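3-dehydroquinate dehydratase (Geobacillus kaustophilus, PDB 2YR1) probably catalyses the cis-dehydration of 3-dehydroquinate to 3-dehydroshikimate through a Schiff-base intermediate, the third step of the chorismate pathway to aromatic amino acids. Local coordinates at residues 146-151 with 175-180; 191-196 with 220-225; 120-125 with 142-147. All coordinates share one frame; numbering follows the deposited sequence.

Contact 1: residues 146-151 with 175-180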
ATOM      1  N   ARG A 146      10.732  19.617  -2.303  1.00 26.92           N
ATOM      2  CA  ARG A 146      10.357  19.865  -3.679  1.00 21.20           C
ATOM      3  C   ARG A 146       8.946  19.318  -3.802  1.00 23.04           C
ATOM      4  O   ARG A 146       8.690  18.192  -3.372  1.00 21.38           O
ATOM      5  CB  ARG A 146      11.253  19.081  -4.628  1.00 26.54           C
ATOM      6  CG  ARG A 146      11.149  19.520  -6.074  1.00 29.96           C
ATOM      7  CD  ARG A 146      11.864  20.862  -6.275  1.00 40.42           C
ATOM      8  NE  ARG A 146      12.482  20.970  -7.597  1.00 44.23           N
ATOM      9  CZ  ARG A 146      11.807  21.176  -8.722  1.00 39.73           C
ATOM     10  NH1 ARG A 146      10.488  21.305  -8.683  1.00 40.83           N
ATOM     11  NH2 ARG A 146      12.450  21.233  -9.884  1.00 38.45           N
ATOM     12  N   HIS A 147       8.046  20.108  -4.385  1.00 16.91           N
ATOM     13  CA  HIS A 147       6.668  19.687  -4.582  1.00 25.45           C
ATOM     14  C   HIS A 147       6.261  19.838  -6.061  1.00 23.50           C
ATOM     15  O   HIS A 147       6.435  20.904  -6.665  1.00 26.22           O
ATOM     16  CB  HIS A 147       5.739  20.512  -3.682  1.00 19.30           C
ATOM     17  CG  HIS A 147       6.189  20.580  -2.249  1.00 28.17           C
ATOM     18  ND1 HIS A 147       5.632  19.810  -1.250  1.00 33.70           N
ATOM     19  CD2 HIS A 147       7.169  21.303  -1.657  1.00 28.94           C
ATOM     20  CE1 HIS A 147       6.249  20.054  -0.108  1.00 29.44           C
ATOM     21  NE2 HIS A 147       7.188  20.955  -0.327  1.00 32.82           N
ATOM     22  N   TYR A 148       5.732  18.763  -6.640  1.00 19.36           N
ATOM     23  CA  TYR A 148       5.276  18.767  -8.031  1.00 20.28           C
ATOM     24  C   TYR A 148       3.752  18.646  -8.046  1.00 20.25           C
ATOM     25  O   TYR A 148       3.225  17.553  -7.929  1.00 17.76           O
ATOM     26  CB  TYR A 148       5.881  17.584  -8.782  1.00 17.49           C
ATOM     27  CG  TYR A 148       7.373  17.703  -8.942  1.00 24.80           C
ATOM     28  CD1 TYR A 148       7.920  18.625  -9.831  1.00 24.66           C
ATOM     29  CD2 TYR A 148       8.241  16.931  -8.170  1.00 22.91           C
ATOM     30  CE1 TYR A 148       9.299  18.779  -9.948  1.00 24.37           C
ATOM     31  CE2 TYR A 148       9.627  17.077  -8.280  1.00 23.12           C
ATOM     32  CZ  TYR A 148      10.142  18.003  -9.171  1.00 22.54           C
ATOM     33  OH  TYR A 148      11.495  18.149  -9.286  1.00 24.79           O
ATOM     34  N   PHE A 149       3.049  19.765  -8.194  1.00 23.19           N
ATOM     35  CA  PHE A 149       1.583  19.742  -8.180  1.00 20.92           C
ATOM     36  C   PHE A 149       0.909  19.460  -9.514  1.00 20.30           C
ATOM     37  O   PHE A 149      -0.276  19.122  -9.546  1.00 17.98           O
ATOM     38  CB  PHE A 149       1.040  21.055  -7.614  1.00 22.63           C
ATOM     39  CG  PHE A 149       0.863  21.049  -6.116  1.00 25.68           C
ATOM     40  CD1 PHE A 149      -0.395  20.852  -5.553  1.00 19.59           C
ATOM     41  CD2 PHE A 149       1.960  21.206  -5.272  1.00 22.99           C
ATOM     42  CE1 PHE A 149      -0.563  20.808  -4.170  1.00 23.89           C
ATOM     43  CE2 PHE A 149       1.807  21.164  -3.881  1.00 28.73           C
ATOM     44  CZ  PHE A 149       0.547  20.964  -3.329  1.00 29.07           C
ATOM     45  N   ASP A 150       1.651  19.571 -10.612  1.00 20.82           N
ATOM     46  CA  ASP A 150       1.056  19.362 -11.920  1.00 24.68           C
ATOM     47  C   ASP A 150       1.260  17.982 -12.536  1.00 25.69           C
ATOM     48  O   ASP A 150       0.756  17.701 -13.626  1.00 22.71           O
ATOM     49  CB  ASP A 150       1.557  20.444 -12.895  1.00 23.68           C
ATOM     50  CG  ASP A 150       1.220  21.847 -12.424  1.00 27.17           C
ATOM     51  OD1 ASP A 150       0.122  22.031 -11.871  1.00 24.36           O
ATOM     52  OD2 ASP A 150       2.040  22.772 -12.603  1.00 23.66           O
ATOM     53  N   GLY A 151       1.994  17.116 -11.847  1.00 22.73           N
ATOM     54  CA  GLY A 151       2.225  15.796 -12.384  1.00 20.78           C
ATOM     55  C   GLY A 151       3.291  15.077 -11.600  1.00 20.18           C
ATOM     56  O   GLY A 151       3.694  15.532 -10.539  1.00 19.05           O
ATOM     57  N   VAL A 175      10.088  15.077  -1.057  1.00 18.47           N
ATOM     58  CA  VAL A 175       9.555  15.252  -2.414  1.00 16.53           C
ATOM     59  C   VAL A 175       8.085  14.817  -2.475  1.00 19.21           C
ATOM     60  O   VAL A 175       7.727  13.734  -2.000  1.00 14.80           O
ATOM     61  CB  VAL A 175      10.318  14.434  -3.508  1.00 16.59           C
ATOM     62  CG1 VAL A 175      11.774  14.911  -3.644  1.00 23.54           C
ATOM     63  CG2 VAL A 175      10.286  12.969  -3.174  1.00 27.22           C
ATOM     64  N   ALA A 176       7.229  15.661  -3.043  1.00 16.45           N
ATOM     65  CA  ALA A 176       5.821  15.283  -3.189  1.00 12.82           C
ATOM     66  C   ALA A 176       5.425  15.405  -4.671  1.00 10.97           C
ATOM     67  O   ALA A 176       5.896  16.300  -5.373  1.00 17.05           O
ATOM     68  CB  ALA A 176       4.923  16.169  -2.294  1.00 14.42           C
ATOM     69  N   VAL A 177       4.584  14.500  -5.156  1.00 11.45           N
ATOM     70  CA  VAL A 177       4.154  14.545  -6.537  1.00 13.66           C
ATOM     71  C   VAL A 177       2.646  14.373  -6.664  1.00 13.88           C
ATOM     72  O   VAL A 177       1.981  13.924  -5.724  1.00 12.76           O
ATOM     73  CB  VAL A 177       4.843  13.452  -7.409  1.00 17.00           C
ATOM     74  CG1 VAL A 177       6.357  13.673  -7.442  1.00 10.62           C
ATOM     75  CG2 VAL A 177       4.515  12.044  -6.861  1.00 12.99           C
ATOM     76  N   MET A 178       2.114  14.755  -7.824  1.00 15.28           N
ATOM     77  CA  MET A 178       0.676  14.616  -8.102  1.00 14.85           C
ATOM     78  C   MET A 178       0.570  13.541  -9.157  1.00 12.21           C
ATOM     79  O   MET A 178       0.934  13.757 -10.327  1.00 16.68           O
ATOM     80  CB  MET A 178       0.076  15.903  -8.647  1.00 13.57           C
ATOM     81  CG  MET A 178      -1.433  15.801  -8.838  1.00 18.92           C
ATOM     82  SD  MET A 178      -2.226  15.739  -7.253  1.00 23.03           S
ATOM     83  CE  MET A 178      -2.917  17.423  -7.166  1.00 30.17           C
ATOM     84  N   PRO A 179       0.101  12.348  -8.762  1.00 15.24           N
ATOM     85  CA  PRO A 179      -0.021  11.246  -9.724  1.00 11.84           C
ATOM     86  C   PRO A 179      -1.228  11.445 -10.636  1.00 11.24           C
ATOM     87  O   PRO A 179      -2.226  12.000 -10.225  1.00 14.35           O
ATOM     88  CB  PRO A 179      -0.176  10.027  -8.816  1.00 16.47           C
ATOM     89  CG  PRO A 179      -0.989  10.560  -7.708  1.00 14.52           C
ATOM     90  CD  PRO A 179      -0.350  11.925  -7.424  1.00 12.73           C
ATOM     91  N   LYS A 180      -1.133  10.964 -11.860  1.00 19.63           N
ATOM     92  CA  LYS A 180      -2.239  11.097 -12.798  1.00 23.30           C
ATOM     93  C   LYS A 180      -2.666   9.692 -13.178  1.00 21.13           C
ATOM     94  O   LYS A 180      -3.599   9.492 -13.962  1.00 24.26           O
ATOM     95  CB  LYS A 180      -1.790  11.883 -14.032  1.00 23.84           C
ATOM     96  CG  LYS A 180      -1.358  13.312 -13.737  1.00 24.98           C
ATOM     97  CD  LYS A 180      -2.453  14.090 -13.034  1.00 32.85           C
ATOM     98  CE  LYS A 180      -2.039  15.523 -12.739  1.00 29.72           C
ATOM     99  NZ  LYS A 180      -1.859  16.307 -13.985  1.00 36.28           N
TER
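Val175 lies where two neighbouring parallel strands of the TIM barrel, connected by a beta-alpha-beta crossover through helix 155-167, run side by side, their short segments at 5°. It pairs with Arg146 on the outer face of the sheet and reaches Met162 of that helix, a place suited to a branched apolar residue. Ala176 gives its N-H to Arg146 O (2.9 Å), in the carbonyl plane, while Ala176 O takes the N-H of Tyr148 (2.8 Å) from above its plane. On the inner face Ala176 CB sits 3.9 Å from ND1 of His147, the predicted proton donor/acceptor; a lone methyl packs beside the imidazole without crowding it. The Val177 and Tyr148 side chains cross obliquely, Val177 CG1 coming 3.8 Å from Tyr148 CD2. The phenol OH is hydrogen-bonded to Asp161 and lies over a face of the Arg146 guanidinium. Past the strand, Met178 N bonds to Gly151 O (3.2 Å), and with CG anti to N (chi1 -176°) Met178 CB rests 3.4 Å from Phe149 O. Lys180, bent at chi2 and chi4, reaches back to the backbone rather than to the Asp150 carboxylate: Lys180 NZ donates to Asp150 O at 3.0 Å.

Contact 2: residues 191-196 with 220-225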
ATOM      1  N   ALA A 191      11.147   5.585  -6.593  1.00 12.92           N
ATOM      2  CA  ALA A 191      12.157   6.606  -6.342  1.00 13.80           C
ATOM      3  C   ALA A 191      12.484   6.675  -4.851  1.00 15.34           C
ATOM      4  O   ALA A 191      13.626   6.931  -4.470  1.00 13.33           O
ATOM      5  CB  ALA A 191      11.677   7.981  -6.824  1.00 13.55           C
ATOM      6  N   THR A 192      11.472   6.491  -4.013  1.00 14.64           N
ATOM      7  CA  THR A 192      11.678   6.555  -2.575  1.00 14.29           C
ATOM      8  C   THR A 192      12.636   5.455  -2.151  1.00 15.11           C
ATOM      9  O   THR A 192      13.630   5.713  -1.463  1.00 13.88           O
ATOM     10  CB  THR A 192      10.346   6.388  -1.824  1.00  9.37           C
ATOM     11  OG1 THR A 192       9.435   7.412  -2.263  1.00 17.62           O
ATOM     12  CG2 THR A 192      10.559   6.499  -0.317  1.00  7.38           C
ATOM     13  N   GLU A 193      12.327   4.233  -2.579  1.00 14.19           N
ATOM     14  CA  GLU A 193      13.138   3.061  -2.265  1.00 20.13           C
ATOM     15  C   GLU A 193      14.558   3.184  -2.828  1.00 14.35           C
ATOM     16  O   GLU A 193      15.539   2.784  -2.184  1.00 16.89           O
ATOM     17  CB  GLU A 193      12.444   1.794  -2.814  1.00 20.04           C
ATOM     18  CG  GLU A 193      13.161   0.466  -2.502  1.00 26.22           C
ATOM     19  CD  GLU A 193      13.330   0.192  -1.001  1.00 27.47           C
ATOM     20  OE1 GLU A 193      12.381   0.417  -0.220  1.00 31.93           O
ATOM     21  OE2 GLU A 193      14.421  -0.266  -0.598  1.00 32.93           O
ATOM     22  N   GLU A 194      14.684   3.716  -4.031  1.00 16.45           N
ATOM     23  CA  GLU A 194      16.031   3.887  -4.583  1.00 20.77           C
ATOM     24  C   GLU A 194      16.794   4.945  -3.792  1.00 21.18           C
ATOM     25  O   GLU A 194      17.966   4.763  -3.481  1.00 23.91           O
ATOM     26  CB  GLU A 194      15.977   4.287  -6.043  1.00 16.47           C
ATOM     27  CG  GLU A 194      15.759   3.126  -6.954  1.00 24.53           C
ATOM     28  CD  GLU A 194      15.470   3.550  -8.374  1.00 28.19           C
ATOM     29  OE1 GLU A 194      15.708   4.734  -8.710  1.00 38.94           O
ATOM     30  OE2 GLU A 194      14.997   2.697  -9.155  1.00 31.53           O
ATOM     31  N   ALA A 195      16.123   6.042  -3.458  1.00 17.06           N
ATOM     32  CA  ALA A 195      16.758   7.117  -2.702  1.00 16.15           C
ATOM     33  C   ALA A 195      17.193   6.630  -1.323  1.00 20.29           C
ATOM     34  O   ALA A 195      18.262   6.992  -0.817  1.00 21.17           O
ATOM     35  CB  ALA A 195      15.795   8.292  -2.573  1.00 18.30           C
ATOM     36  N   ARG A 196      16.362   5.785  -0.732  1.00 14.49           N
ATOM     37  CA  ARG A 196      16.604   5.230   0.592  1.00 19.62           C
ATOM     38  C   ARG A 196      17.933   4.493   0.682  1.00 17.72           C
ATOM     39  O   ARG A 196      18.627   4.551   1.697  1.00 18.28           O
ATOM     40  CB  ARG A 196      15.460   4.285   0.937  1.00 19.40           C
ATOM     41  CG  ARG A 196      15.624   3.526   2.225  1.00 23.87           C
ATOM     42  CD  ARG A 196      14.728   2.298   2.163  1.00 17.38           C
ATOM     43  NE  ARG A 196      14.168   2.020   3.471  1.00 22.90           N
ATOM     44  CZ  ARG A 196      13.211   1.139   3.695  1.00 19.79           C
ATOM     45  NH1 ARG A 196      12.698   0.443   2.687  1.00 21.22           N
ATOM     46  NH2 ARG A 196      12.770   0.962   4.928  1.00 34.85           N
ATOM     47  N   TRP A 220       6.194   4.326   4.263  1.00 13.73           N
ATOM     48  CA  TRP A 220       7.232   3.989   5.232  1.00 16.65           C
ATOM     49  C   TRP A 220       7.894   2.652   4.947  1.00 16.78           C
ATOM     50  O   TRP A 220       9.001   2.404   5.412  1.00 13.48           O
ATOM     51  CB  TRP A 220       6.665   3.996   6.662  1.00 15.47           C
ATOM     52  CG  TRP A 220       5.567   3.009   6.895  1.00 23.66           C
ATOM     53  CD1 TRP A 220       4.249   3.144   6.548  1.00 18.46           C
ATOM     54  CD2 TRP A 220       5.699   1.707   7.476  1.00 19.15           C
ATOM     55  NE1 TRP A 220       3.557   2.005   6.875  1.00 27.62           N
ATOM     56  CE2 TRP A 220       4.422   1.106   7.447  1.00 24.78           C
ATOM     57  CE3 TRP A 220       6.774   0.991   8.019  1.00 24.67           C
ATOM     58  CZ2 TRP A 220       4.185  -0.183   7.942  1.00 29.37           C
ATOM     59  CZ3 TRP A 220       6.541  -0.291   8.517  1.00 29.17           C
ATOM     60  CH2 TRP A 220       5.248  -0.865   8.471  1.00 24.17           C
ATOM     61  N   LEU A 221       7.225   1.790   4.178  1.00 16.59           N
ATOM     62  CA  LEU A 221       7.778   0.471   3.831  1.00 16.86           C
ATOM     63  C   LEU A 221       8.883   0.611   2.768  1.00 15.72           C
ATOM     64  O   LEU A 221       9.663  -0.317   2.519  1.00 15.67           O
ATOM     65  CB  LEU A 221       6.657  -0.439   3.278  1.00 16.66           C
ATOM     66  CG  LEU A 221       5.617  -0.937   4.302  1.00 22.87           C
ATOM     67  CD1 LEU A 221       4.381  -1.474   3.574  1.00 25.73           C
ATOM     68  CD2 LEU A 221       6.216  -2.020   5.179  1.00 18.99           C
ATOM     69  N   PHE A 222       8.929   1.776   2.137  1.00 10.71           N
ATOM     70  CA  PHE A 222       9.889   2.046   1.069  1.00  7.71           C
ATOM     71  C   PHE A 222      10.839   3.166   1.418  1.00  9.15           C
ATOM     72  O   PHE A 222      11.612   3.612   0.577  1.00 18.09           O
ATOM     73  CB  PHE A 222       9.134   2.365  -0.231  1.00 14.20           C
ATOM     74  CG  PHE A 222       8.203   1.268  -0.647  1.00 17.85           C
ATOM     75  CD1 PHE A 222       8.706   0.106  -1.237  1.00 17.82           C
ATOM     76  CD2 PHE A 222       6.846   1.342  -0.351  1.00 11.58           C
ATOM     77  CE1 PHE A 222       7.865  -0.975  -1.514  1.00 17.59           C
ATOM     78  CE2 PHE A 222       5.995   0.275  -0.617  1.00 15.90           C
ATOM     79  CZ  PHE A 222       6.501  -0.895  -1.198  1.00 15.49           C
ATOM     80  N   GLY A 223      10.795   3.611   2.669  1.00 11.98           N
ATOM     81  CA  GLY A 223      11.716   4.643   3.110  1.00 15.57           C
ATOM     82  C   GLY A 223      11.161   6.002   3.479  1.00 16.67           C
ATOM     83  O   GLY A 223      11.943   6.905   3.813  1.00 14.91           O
ATOM     84  N   SER A 224       9.843   6.186   3.431  1.00 12.48           N
ATOM     85  CA  SER A 224       9.314   7.501   3.792  1.00 11.43           C
ATOM     86  C   SER A 224       9.098   7.505   5.297  1.00 15.24           C
ATOM     87  O   SER A 224       8.250   6.766   5.827  1.00 18.64           O
ATOM     88  CB  SER A 224       8.004   7.805   3.051  1.00 11.47           C
ATOM     89  OG  SER A 224       7.651   9.178   3.205  1.00  9.27           O
ATOM     90  N   ALA A 225       9.861   8.357   5.979  1.00 15.17           N
ATOM     91  CA  ALA A 225       9.827   8.442   7.435  1.00 13.39           C
ATOM     92  C   ALA A 225       8.702   9.216   8.075  1.00 19.43           C
ATOM     93  O   ALA A 225       8.438   9.047   9.276  1.00 16.77           O
ATOM     94  CB  ALA A 225      11.148   8.995   7.935  1.00 10.30           C
TER
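Helix 182-198 meets the last residues, 220-221, of a 3-10 segment and the loop that follows; the backbones come closest at Glu193 and Phe222, whose CA atoms are 4.8 Å apart. Gly223 has a phi of 113°, where a CB would jam against the preceding carbonyl and also clash with Arg196 CB, so both the backbone angles and the neighbouring Arg196 leave no place for one. Phe222 O faces the helix, and Thr192 CG2, anti to its own backbone N, touches it at 3.2 Å. Arg196 carries the polar part of the contact. Its chain, extended through chi1 and chi2, lays the guanidinium over the loop, one face covering Gly223 N at 3.6 Å from Arg196 CZ. From there Arg196 NH1 donates to Leu221 O (3.1 Å), above the carbonyl plane and rather bent, and also makes a 2.9 Å salt bridge to Glu193 OE1, which offers its syn lone pair almost in the guanidinium plane. Arg196 NE is hydrogen-bonded to Ile3 O. An alanine here in place of the arginine would lose these bonds, and would probably loosen the hold on the 220-223 turn and leave Glu193 less well fixed, though Glu193 OE2 also forms a salt bridge with Arg197. Thr192 OG1 bonds to Leu188 O of its own helix and to Thr205 OG1, and Ser224 OG to Thr205 N, tying helix and loop to barrel strand 203-207. Helix 242-256 packs on Trp220 and Leu221, helix 155-167 on Ala191 and Ala195, and Leu186 of the second subunit on Phe222.

Contact 3: residues 120-125 with 142-147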
ATOM      1  N   TYR A 120      12.490  24.159   3.758  1.00 22.74           N
ATOM      2  CA  TYR A 120      12.946  25.135   2.775  1.00 28.48           C
ATOM      3  C   TYR A 120      13.043  24.457   1.415  1.00 26.89           C
ATOM      4  O   TYR A 120      13.422  23.286   1.320  1.00 25.27           O
ATOM      5  CB  TYR A 120      14.301  25.711   3.180  1.00 27.08           C
ATOM      6  CG  TYR A 120      14.532  27.099   2.655  1.00 36.13           C
ATOM      7  CD1 TYR A 120      13.686  28.144   3.022  1.00 33.95           C
ATOM      8  CD2 TYR A 120      15.604  27.379   1.806  1.00 36.07           C
ATOM      9  CE1 TYR A 120      13.898  29.429   2.565  1.00 38.68           C
ATOM     10  CE2 TYR A 120      15.826  28.671   1.341  1.00 42.01           C
ATOM     11  CZ  TYR A 120      14.966  29.692   1.727  1.00 41.11           C
ATOM     12  OH  TYR A 120      15.168  30.982   1.279  1.00 43.52           O
ATOM     13  N   GLU A 121      12.716  25.208   0.367  1.00 20.87           N
ATOM     14  CA  GLU A 121      12.691  24.695  -0.997  1.00 26.16           C
ATOM     15  C   GLU A 121      14.049  24.463  -1.652  1.00 25.87           C
ATOM     16  O   GLU A 121      14.898  25.363  -1.679  1.00 20.12           O
ATOM     17  CB  GLU A 121      11.886  25.652  -1.887  1.00 30.51           C
ATOM     18  CG  GLU A 121      10.959  26.605  -1.110  1.00 42.71           C
ATOM     19  CD  GLU A 121       9.720  25.920  -0.553  1.00 44.37           C
ATOM     20  OE1 GLU A 121       8.628  26.055  -1.153  1.00 36.18           O
ATOM     21  OE2 GLU A 121       9.845  25.243   0.487  1.00 49.99           O
ATOM     22  N   LEU A 122      14.234  23.267  -2.207  1.00 21.40           N
ATOM     23  CA  LEU A 122      15.481  22.945  -2.889  1.00 30.52           C
ATOM     24  C   LEU A 122      15.646  23.916  -4.044  1.00 31.32           C
ATOM     25  O   LEU A 122      16.756  24.302  -4.395  1.00 33.53           O
ATOM     26  CB  LEU A 122      15.468  21.506  -3.431  1.00 30.24           C
ATOM     27  CG  LEU A 122      16.821  21.101  -4.046  1.00 35.20           C
ATOM     28  CD1 LEU A 122      17.084  19.635  -3.833  1.00 41.63           C
ATOM     29  CD2 LEU A 122      16.842  21.439  -5.529  1.00 38.72           C
ATOM     30  N   ALA A 123      14.521  24.327  -4.618  1.00 35.45           N
ATOM     31  CA  ALA A 123      14.537  25.248  -5.743  1.00 39.63           C
ATOM     32  C   ALA A 123      15.363  26.501  -5.477  1.00 41.22           C
ATOM     33  O   ALA A 123      15.778  27.173  -6.413  1.00 42.57           O
ATOM     34  CB  ALA A 123      13.111  25.636  -6.118  1.00 43.05           C
ATOM     35  N   TYR A 124      15.607  26.814  -4.208  1.00 44.32           N
ATOM     36  CA  TYR A 124      16.387  28.005  -3.864  1.00 48.54           C
ATOM     37  C   TYR A 124      17.892  27.756  -3.881  1.00 47.96           C
ATOM     38  O   TYR A 124      18.666  28.553  -3.346  1.00 50.74           O
ATOM     39  CB  TYR A 124      15.959  28.553  -2.496  1.00 48.47           C
ATOM     40  CG  TYR A 124      14.511  29.000  -2.436  1.00 54.97           C
ATOM     41  CD1 TYR A 124      13.985  29.567  -1.278  1.00 59.71           C
ATOM     42  CD2 TYR A 124      13.658  28.839  -3.535  1.00 57.32           C
ATOM     43  CE1 TYR A 124      12.641  29.966  -1.208  1.00 62.27           C
ATOM     44  CE2 TYR A 124      12.319  29.232  -3.479  1.00 59.37           C
ATOM     45  CZ  TYR A 124      11.819  29.795  -2.314  1.00 61.36           C
ATOM     46  OH  TYR A 124      10.499  30.186  -2.257  1.00 65.02           O
ATOM     47  N   GLY A 125      18.284  26.649  -4.512  1.00 47.90           N
ATOM     48  CA  GLY A 125      19.681  26.265  -4.647  1.00 44.27           C
ATOM     49  C   GLY A 125      20.710  26.838  -3.688  1.00 42.47           C
ATOM     50  O   GLY A 125      20.718  26.513  -2.499  1.00 36.24           O
ATOM     51  N   LEU A 142      16.853  20.852   9.309  1.00 23.10           N
ATOM     52  CA  LEU A 142      16.515  21.379   8.009  1.00 18.72           C
ATOM     53  C   LEU A 142      15.936  20.334   7.079  1.00 22.81           C
ATOM     54  O   LEU A 142      16.576  19.322   6.778  1.00 15.54           O
ATOM     55  CB  LEU A 142      17.739  22.013   7.344  1.00 21.05           C
ATOM     56  CG  LEU A 142      17.451  22.612   5.961  1.00 16.85           C
ATOM     57  CD1 LEU A 142      16.481  23.759   6.135  1.00 16.38           C
ATOM     58  CD2 LEU A 142      18.734  23.088   5.298  1.00 23.66           C
ATOM     59  N   VAL A 143      14.710  20.599   6.639  1.00 16.95           N
ATOM     60  CA  VAL A 143      14.017  19.745   5.695  1.00 16.67           C
ATOM     61  C   VAL A 143      14.123  20.467   4.348  1.00 17.69           C
ATOM     62  O   VAL A 143      13.721  21.625   4.235  1.00 22.00           O
ATOM     63  CB  VAL A 143      12.502  19.598   6.072  1.00 18.49           C
ATOM     64  CG1 VAL A 143      11.767  18.793   5.005  1.00 17.23           C
ATOM     65  CG2 VAL A 143      12.361  18.933   7.424  1.00 17.34           C
ATOM     66  N   VAL A 144      14.691  19.827   3.336  1.00 14.87           N
ATOM     67  CA  VAL A 144      14.753  20.456   2.035  1.00 14.76           C
ATOM     68  C   VAL A 144      13.782  19.722   1.145  1.00 19.18           C
ATOM     69  O   VAL A 144      13.906  18.507   0.925  1.00 22.45           O
ATOM     70  CB  VAL A 144      16.137  20.422   1.429  1.00 20.74           C
ATOM     71  CG1 VAL A 144      16.104  21.092   0.032  1.00 14.91           C
ATOM     72  CG2 VAL A 144      17.104  21.178   2.359  1.00 19.42           C
ATOM     73  N   SER A 145      12.825  20.469   0.607  1.00 19.34           N
ATOM     74  CA  SER A 145      11.783  19.869  -0.192  1.00 23.22           C
ATOM     75  C   SER A 145      11.582  20.360  -1.607  1.00 26.31           C
ATOM     76  O   SER A 145      12.152  21.366  -2.044  1.00 27.65           O
ATOM     77  CB  SER A 145      10.463  19.988   0.570  1.00 21.33           C
ATOM     78  OG  SER A 145      10.138  21.344   0.836  1.00 26.28           O
ATOM     79  N   ARG A 146      10.732  19.617  -2.303  1.00 26.92           N
ATOM     80  CA  ARG A 146      10.357  19.865  -3.679  1.00 21.20           C
ATOM     81  C   ARG A 146       8.946  19.318  -3.802  1.00 23.04           C
ATOM     82  O   ARG A 146       8.690  18.192  -3.372  1.00 21.38           O
ATOM     83  CB  ARG A 146      11.253  19.081  -4.628  1.00 26.54           C
ATOM     84  CG  ARG A 146      11.149  19.520  -6.074  1.00 29.96           C
ATOM     85  CD  ARG A 146      11.864  20.862  -6.275  1.00 40.42           C
ATOM     86  NE  ARG A 146      12.482  20.970  -7.597  1.00 44.23           N
ATOM     87  CZ  ARG A 146      11.807  21.176  -8.722  1.00 39.73           C
ATOM     88  NH1 ARG A 146      10.488  21.305  -8.683  1.00 40.83           N
ATOM     89  NH2 ARG A 146      12.450  21.233  -9.884  1.00 38.45           N
ATOM     90  N   HIS A 147       8.046  20.108  -4.385  1.00 16.91           N
ATOM     91  CA  HIS A 147       6.668  19.687  -4.582  1.00 25.45           C
ATOM     92  C   HIS A 147       6.261  19.838  -6.061  1.00 23.50           C
ATOM     93  O   HIS A 147       6.435  20.904  -6.665  1.00 26.22           O
ATOM     94  CB  HIS A 147       5.739  20.512  -3.682  1.00 19.30           C
ATOM     95  CG  HIS A 147       6.189  20.580  -2.249  1.00 28.17           C
ATOM     96  ND1 HIS A 147       5.632  19.810  -1.250  1.00 33.70           N
ATOM     97  CD2 HIS A 147       7.169  21.303  -1.657  1.00 28.94           C
ATOM     98  CE1 HIS A 147       6.249  20.054  -0.108  1.00 29.44           C
ATOM     99  NE2 HIS A 147       7.188  20.955  -0.327  1.00 32.82           N
TER
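Three backbone hydrogen bonds join the segments in parallel register, with Tyr120 opposite Val144 and Glu121 opposite Ser145. Tyr120 N points nearly along the C=O axis of Val143 (2.9 Å to Val143 O), Tyr120 O receives the N-H of Ser145 (3.0 Å) from above its carbonyl plane, and Leu122 N gives an almost straight bond, 178° at the hydrogen, to Ser145 O at 2.8 Å. The last of these ties the start of the 3-10 turn at 122-123 to the neighbouring strand. Between these bonds Val144 CA directs a CA-H...O contact at Tyr120 O.

Apolar contacts lie on the outer face. Val144 CG1, anti to its backbone N, crosses Leu122 obliquely and approaches both CA and CB of Leu122 to 3.5 Å; the two aliphatic side chains also meet Ala165 of helix 155-167. Leu142 CD1 packs more loosely against Tyr120 CB (4.2 Å), and both residues lean on Val131 of helix 127-137. That helix links the two strands in a beta-alpha-beta unit of the TIM barrel.

On the face of Glu121, Ser145 and His147 the contacts are polar, with Lys174, the predicted Schiff-base residue, and Arg86 beside them. His147 NE2 donates to Ser145 OG at 3.2 Å, tilted from the ring plane, while Ser145 OG also bonds to Asp119; a hydroxyl can accept and donate at once. Glu121 OE1 is bonded to Ser87 N. Glu121 OE2, in a long, weak ion pair with Arg86, stands 5.1 Å from His147 NE2; it might favour a protonated imidazole, but Arg86, and Lys174 if charged, would oppose this, leaving the net shift open.

Overall arrangement
Contacts 1 and 3 flank strand 141-148 and share Arg146 and His147: contact 3 joins it to strand 117-121, contact 1 to strand 172-177, so three consecutive barrel strands are laced together, with contact centres 14 Å apart. Both border the predicted active site. The side chain of His147 lies about 3 Å from those of Lys174, the predicted Schiff-base residue, and Arg86, predicted to bind 3-dehydroquinate, while that of Ser145 in contact 3 is about 4 Å from Lys174. Contact 2 follows along the chain, its helix 182-198 coming directly after strand 172-177. Its centre is 16 Å from contact 1 and 18 Å from contact 3, and the Ser224 side chain is about 8 Å from that of Lys174.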